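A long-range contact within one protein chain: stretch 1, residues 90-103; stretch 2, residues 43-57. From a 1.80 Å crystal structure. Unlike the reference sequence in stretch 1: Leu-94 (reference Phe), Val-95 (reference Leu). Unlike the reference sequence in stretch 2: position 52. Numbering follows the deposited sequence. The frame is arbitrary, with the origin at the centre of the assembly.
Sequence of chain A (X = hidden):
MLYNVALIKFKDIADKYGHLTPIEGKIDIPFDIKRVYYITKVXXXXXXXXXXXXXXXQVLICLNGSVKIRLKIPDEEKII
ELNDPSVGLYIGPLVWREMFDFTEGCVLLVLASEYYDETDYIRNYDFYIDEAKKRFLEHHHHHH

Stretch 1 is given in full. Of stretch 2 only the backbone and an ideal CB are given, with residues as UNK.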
# COMPACT_ATOMS: atom_id res chain seq x y z
N TYR A 90 1.47 13.61 3.17
CA TYR A 90 2.91 13.72 2.94
C TYR A 90 3.56 14.31 4.14
O TYR A 90 3.14 15.36 4.66
CB TYR A 90 3.17 14.68 1.78
CG TYR A 90 4.63 15.09 1.62
CD1 TYR A 90 5.59 14.21 1.19
CD2 TYR A 90 5.05 16.35 1.99
CE1 TYR A 90 6.94 14.58 1.17
CE2 TYR A 90 6.37 16.73 1.94
CZ TYR A 90 7.33 15.84 1.50
OH TYR A 90 8.66 16.29 1.47
N ILE A 91 4.64 13.66 4.55
CA ILE A 91 5.43 14.14 5.67
C ILE A 91 6.88 14.14 5.28
O ILE A 91 7.47 13.11 5.09
CB ILE A 91 5.27 13.26 6.94
CG1 ILE A 91 3.81 13.18 7.34
CG2 ILE A 91 6.11 13.83 8.09
CD1 ILE A 91 3.53 12.15 8.43
N GLY A 92 7.46 15.32 5.26
CA GLY A 92 8.85 15.50 5.00
C GLY A 92 9.77 15.43 6.20
O GLY A 92 9.38 14.93 7.23
N PRO A 93 11.03 15.80 6.02
CA PRO A 93 12.05 15.68 7.06
C PRO A 93 11.75 16.56 8.27
O PRO A 93 11.15 17.65 8.15
CB PRO A 93 13.30 16.18 6.36
CG PRO A 93 13.11 15.65 4.98
CD PRO A 93 11.67 16.02 4.71
N LEU A 94 12.07 15.96 9.41
CA LEU A 94 12.11 16.64 10.68
C LEU A 94 10.76 17.06 11.18
O LEU A 94 10.61 18.06 11.90
CB LEU A 94 13.01 17.86 10.59
CG LEU A 94 14.48 17.47 10.51
CD1 LEU A 94 15.28 18.75 10.41
CD2 LEU A 94 15.00 16.60 11.64
N VAL A 95 9.78 16.22 10.89
CA VAL A 95 8.51 16.36 11.51
C VAL A 95 8.34 15.16 12.43
O VAL A 95 8.59 14.05 12.02
CB VAL A 95 7.41 16.32 10.45
CG1 VAL A 95 6.04 16.29 11.10
CG2 VAL A 95 7.51 17.55 9.53
N TRP A 96 7.96 15.39 13.69
CA TRP A 96 7.75 14.31 14.65
C TRP A 96 6.34 13.83 14.50
O TRP A 96 5.38 14.63 14.43
CB TRP A 96 8.01 14.83 16.10
CG TRP A 96 7.84 13.83 17.23
CD1 TRP A 96 6.71 13.59 17.93
CD2 TRP A 96 8.84 13.00 17.81
NE1 TRP A 96 6.93 12.63 18.90
CE2 TRP A 96 8.23 12.27 18.86
CE3 TRP A 96 10.17 12.75 17.53
CZ2 TRP A 96 8.92 11.32 19.61
CZ3 TRP A 96 10.86 11.86 18.32
CH2 TRP A 96 10.21 11.12 19.33
N ARG A 97 6.14 12.53 14.55
CA ARG A 97 4.77 12.07 14.52
C ARG A 97 4.44 10.92 15.44
O ARG A 97 5.31 10.12 15.80
CB ARG A 97 4.30 11.78 13.10
CG ARG A 97 4.56 10.39 12.60
CD ARG A 97 6.04 10.11 12.66
NE ARG A 97 6.88 11.08 11.96
CZ ARG A 97 7.24 10.97 10.68
NH1 ARG A 97 6.78 9.95 9.96
NH2 ARG A 97 8.08 11.86 10.14
N GLU A 98 3.17 10.91 15.82
CA GLU A 98 2.52 9.84 16.59
C GLU A 98 1.16 9.54 15.97
O GLU A 98 0.53 10.39 15.33
CB GLU A 98 2.36 10.32 18.04
CG GLU A 98 3.68 10.66 18.71
CD GLU A 98 3.54 11.52 19.95
OE1 GLU A 98 2.39 11.68 20.39
OE2 GLU A 98 4.58 11.99 20.44
N MET A 99 0.71 8.30 16.11
CA MET A 99 -0.54 7.90 15.53
C MET A 99 -1.41 7.23 16.59
O MET A 99 -0.91 6.47 17.40
CB MET A 99 -0.27 6.89 14.41
CG MET A 99 0.57 7.40 13.25
SD MET A 99 2.31 7.08 13.46
CE MET A 99 2.35 5.45 12.72
N PHE A 100 -2.70 7.50 16.55
CA PHE A 100 -3.60 7.07 17.64
C PHE A 100 -5.06 7.03 17.21
O PHE A 100 -5.41 7.46 16.10
CB PHE A 100 -3.33 7.94 18.88
CG PHE A 100 -3.84 9.35 18.74
CD1 PHE A 100 -5.10 9.71 19.19
CD2 PHE A 100 -3.07 10.31 18.12
CE1 PHE A 100 -5.59 11.00 19.07
CE2 PHE A 100 -3.54 11.61 17.98
CZ PHE A 100 -4.81 11.94 18.42
N ASP A 101 -5.93 6.50 18.07
CA ASP A 101 -7.32 6.30 17.70
C ASP A 101 -7.49 5.51 16.42
O ASP A 101 -8.28 5.88 15.54
CB ASP A 101 -8.06 7.62 17.54
CG ASP A 101 -8.44 8.29 18.90
OD1 ASP A 101 -8.04 7.83 19.98
OD2 ASP A 101 -9.03 9.37 18.83
N PHE A 102 -6.72 4.44 16.29
CA PHE A 102 -6.98 3.51 15.21
C PHE A 102 -8.34 2.86 15.45
O PHE A 102 -8.54 2.27 16.51
CB PHE A 102 -5.90 2.43 15.24
CG PHE A 102 -4.55 2.86 14.77
CD1 PHE A 102 -3.66 3.50 15.61
CD2 PHE A 102 -4.12 2.52 13.48
CE1 PHE A 102 -2.37 3.82 15.19
CE2 PHE A 102 -2.85 2.86 13.04
CZ PHE A 102 -1.96 3.50 13.90
N THR A 103 -9.27 2.98 14.52
CA THR A 103 -10.52 2.25 14.60
C THR A 103 -10.38 0.75 14.32
O THR A 103 -9.32 0.26 13.89
CB THR A 103 -11.58 2.84 13.69
OG1 THR A 103 -11.25 2.63 12.31
CG2 THR A 103 -11.76 4.32 13.95
N UNK A 43 -4.78 -1.87 18.74
CA UNK A 43 -5.81 -1.72 19.78
C UNK A 43 -6.21 -0.27 19.96
O UNK A 43 -5.40 0.66 19.80
CB UNK A 43 -5.31 -2.29 21.11
N UNK A 44 -7.47 -0.08 20.32
CA UNK A 44 -8.10 1.23 20.24
C UNK A 44 -7.49 2.25 21.20
O UNK A 44 -7.75 3.44 21.04
CB UNK A 44 -9.60 1.10 20.52
N UNK A 45 -6.68 1.78 22.15
CA UNK A 45 -6.11 2.63 23.20
C UNK A 45 -4.64 2.88 22.99
O UNK A 45 -3.95 3.47 23.82
CB UNK A 45 -6.33 2.00 24.58
N UNK A 46 -4.15 2.51 21.81
CA UNK A 46 -2.73 2.56 21.54
C UNK A 46 -2.38 3.84 20.78
O UNK A 46 -3.21 4.35 20.00
CB UNK A 46 -2.29 1.32 20.75
N UNK A 47 -1.21 4.35 21.14
CA UNK A 47 -0.48 5.37 20.41
C UNK A 47 0.83 4.79 19.97
O UNK A 47 1.56 4.22 20.76
CB UNK A 47 -0.27 6.63 21.25
N UNK A 48 1.13 4.90 18.68
CA UNK A 48 2.44 4.43 18.22
C UNK A 48 3.13 5.52 17.44
O UNK A 48 2.62 6.64 17.37
CB UNK A 48 2.31 3.17 17.36
N UNK A 49 4.26 5.18 16.84
CA UNK A 49 5.08 6.19 16.14
C UNK A 49 6.19 6.70 17.05
O UNK A 49 7.11 5.98 17.37
CB UNK A 49 4.21 7.36 15.67
N UNK A 50 6.11 7.96 17.46
CA UNK A 50 7.11 8.61 18.30
C UNK A 50 8.44 8.61 17.58
O UNK A 50 9.44 8.10 18.12
CB UNK A 50 7.23 7.92 19.66
N UNK A 51 8.51 9.24 16.41
CA UNK A 51 9.77 9.34 15.69
C UNK A 51 9.72 10.40 14.61
O UNK A 51 8.67 10.98 14.34
CB UNK A 51 10.14 7.99 15.07
N UNK A 52 10.90 10.73 14.12
CA UNK A 52 11.06 11.57 12.97
C UNK A 52 12.20 11.04 12.07
O UNK A 52 12.79 9.98 12.33
CB UNK A 52 11.33 13.01 13.41
N UNK A 53 12.50 11.78 11.00
CA UNK A 53 13.63 11.46 10.13
C UNK A 53 14.30 12.68 9.63
O UNK A 53 13.65 13.71 9.49
CB UNK A 53 13.18 10.60 8.94
N UNK A 54 15.55 12.54 9.23
CA UNK A 54 16.25 13.67 8.58
C UNK A 54 16.13 13.68 7.05
O UNK A 54 16.17 14.73 6.43
CB UNK A 54 17.73 13.64 8.96
N UNK A 55 16.05 12.52 6.42
CA UNK A 55 16.19 12.49 4.95
C UNK A 55 15.00 11.82 4.22
O UNK A 55 14.86 11.91 3.02
CB UNK A 55 17.48 11.75 4.58
N UNK A 56 14.20 11.08 4.95
CA UNK A 56 13.12 10.29 4.41
C UNK A 56 11.88 11.15 4.10
O UNK A 56 11.52 12.03 4.86
CB UNK A 56 12.76 9.17 5.39
N UNK A 57 11.17 10.79 3.02
CA UNK A 57 9.92 11.44 2.66
C UNK A 57 8.95 10.26 2.64
O UNK A 57 9.33 9.16 2.26
CB UNK A 57 9.98 12.20 1.34

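Positions 43 to 46 form a type I turn at the end of the pairing. The CB atoms of 43 and 45 point away from stretch 1, and that of 44 sideways, so polar residues suit all three; they are Asp-43, Lys-44 and Asp-45. Position 46 points sideways with no atom of stretch 1 near its CB, and many residues would fit. It is Ile-46, whose carbonyl O is held through one water to Phe-102 N and through another to Asp-101 N.

At 47 the ideal CB lies 4.1 Å from Phe-100 CB, which favours a small or beta-branched residue. Thr-47 places OG1 3.6 Å from Phe-100 CB and CG2 4.0 Å from Glu-98 CB.

Position 48 pairs with Met-99 through two backbone hydrogen bonds, and its CB shares a face with that methionine, near the Phe-102 ring. A long side chain with an aliphatic stem would suit. Arg-48 brings CG to 3.9 Å from Phe-102 CE1.

Position 49 has phi 96° and psi -111°, and an ideal CB would lie 2.9 Å from Met-99 SD and 3.0 Å from Arg-97 O. Either consideration demands glycine, and Gly-49 is found.

Between Arg-97 and Glu-98 the register shifts by one, a beta bulge in which Arg-97 O receives weak bonds from the amides of both 50 and 51. The CB of 50 is 3.8 Å from Trp-96 CZ2, with Glu-98 CG beyond, so a flat or apolar group would pack well. Tyr-50 lays its ring face against Glu-98 CG, 4.0 Å from CG to the ring centroid.

At 51 the Arg-97 side chain passes close by; a flat ring could take the Arg-97 CD methylene over its face. His-51 does so in a CH-pi contact, CD 4.0 Å from the ring centroid.

The CB of 52 is tight against Val-95 O, 3.2 Å, calling for a small residue, perhaps a donor. Ser-52, where the reference has Ala, gives a weak hydrogen bond from OG to Val-95 O, 2.8 Å.

The carbonyl O of 53 accepts from Leu-94 N, 2.8 Å. Its CB points sideways, 5.4 Å from Arg-97 NH2, so a medium or ring side chain could reach toward it. His-53 turns its ring edge to Arg-97 NH2, 4.0 Å from CD2.

Positions 54 and 55 point away and tolerate charge: Lys-54 and Lys-55. At 56 nothing of stretch 1 constrains the sideways CB and many side chains would do; it is Leu-56.

At 57, Tyr-90 OH and the Pro-93 ring invite a polar aromatic. His-57 hydrogen-bonds through ND1 to Tyr-90 OH, 2.6 Å, and takes Pro-93 CD over its face.

Stretch 2, residues 43-57: DKDITRGYHSHKKLH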
# COMPACT_ATOMS: atom_id res chain seq x y z
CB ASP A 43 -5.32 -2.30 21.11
CG ASP A 43 -5.36 -3.83 21.10
OD1 ASP A 43 -4.52 -4.46 21.78
OD2 ASP A 43 -6.21 -4.40 20.38
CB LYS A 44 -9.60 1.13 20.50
CG LYS A 44 -9.96 1.00 21.96
CD LYS A 44 -11.46 0.89 22.16
CE LYS A 44 -11.80 0.87 23.64
NZ LYS A 44 -13.16 1.42 23.84
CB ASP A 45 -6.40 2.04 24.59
CG ASP A 45 -7.82 2.35 25.06
OD1 ASP A 45 -8.18 3.56 25.11
OD2 ASP A 45 -8.62 1.42 25.34
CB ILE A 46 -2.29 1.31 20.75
CG1 ILE A 46 -2.31 0.09 21.67
CG2 ILE A 46 -0.88 1.48 20.20
CD1 ILE A 46 -1.15 0.06 22.65
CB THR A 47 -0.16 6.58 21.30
OG1 THR A 47 -1.41 7.09 21.77
CG2 THR A 47 0.56 7.67 20.49
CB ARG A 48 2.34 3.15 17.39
CG ARG A 48 1.30 3.17 16.30
CD ARG A 48 1.22 1.82 15.60
NE ARG A 48 2.52 1.46 15.05
CZ ARG A 48 3.01 0.23 14.99
NH1 ARG A 48 4.23 0.07 14.52
NH2 ARG A 48 2.31 -0.83 15.36
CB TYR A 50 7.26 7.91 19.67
CG TYR A 50 6.00 7.90 20.52
CD1 TYR A 50 5.61 9.01 21.27
CD2 TYR A 50 5.20 6.77 20.58
CE1 TYR A 50 4.47 8.98 22.08
CE2 TYR A 50 4.08 6.72 21.38
CZ TYR A 50 3.73 7.83 22.11
OH TYR A 50 2.56 7.77 22.80
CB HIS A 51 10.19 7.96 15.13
CG HIS A 51 9.36 7.51 13.97
ND1 HIS A 51 8.22 6.75 14.12
CD2 HIS A 51 9.48 7.75 12.64
CE1 HIS A 51 7.66 6.55 12.93
NE2 HIS A 51 8.41 7.16 12.03
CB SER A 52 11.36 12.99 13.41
OG SER A 52 11.39 13.89 12.30
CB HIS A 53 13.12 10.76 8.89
CG HIS A 53 12.36 9.53 9.19
ND1 HIS A 53 12.97 8.31 9.33
CD2 HIS A 53 11.05 9.33 9.45
CE1 HIS A 53 12.06 7.39 9.59
NE2 HIS A 53 10.88 7.99 9.67
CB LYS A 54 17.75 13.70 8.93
CG LYS A 54 18.12 13.65 10.41
CD LYS A 54 18.40 12.22 10.95
CE LYS A 54 19.87 11.78 10.95
NZ LYS A 54 20.60 12.34 12.13
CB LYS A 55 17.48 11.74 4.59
CG LYS A 55 18.72 12.62 4.81
CD LYS A 55 20.01 11.88 5.13
CE LYS A 55 20.02 10.46 4.56
NZ LYS A 55 21.40 9.90 4.54
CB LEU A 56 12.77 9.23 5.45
CG LEU A 56 11.72 8.21 5.03
CD1 LEU A 56 12.25 7.39 3.86
CD2 LEU A 56 11.31 7.27 6.16
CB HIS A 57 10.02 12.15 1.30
CG HIS A 57 10.98 13.30 1.29
ND1 HIS A 57 10.60 14.62 1.34
CD2 HIS A 57 12.33 13.32 1.16
CE1 HIS A 57 11.67 15.40 1.36
NE2 HIS A 57 12.74 14.62 1.27
O HOH W 1 -5.28 3.37 18.69
O HOH W 2 -5.62 5.67 20.80
O HOH W 3 9.41 11.62 6.65
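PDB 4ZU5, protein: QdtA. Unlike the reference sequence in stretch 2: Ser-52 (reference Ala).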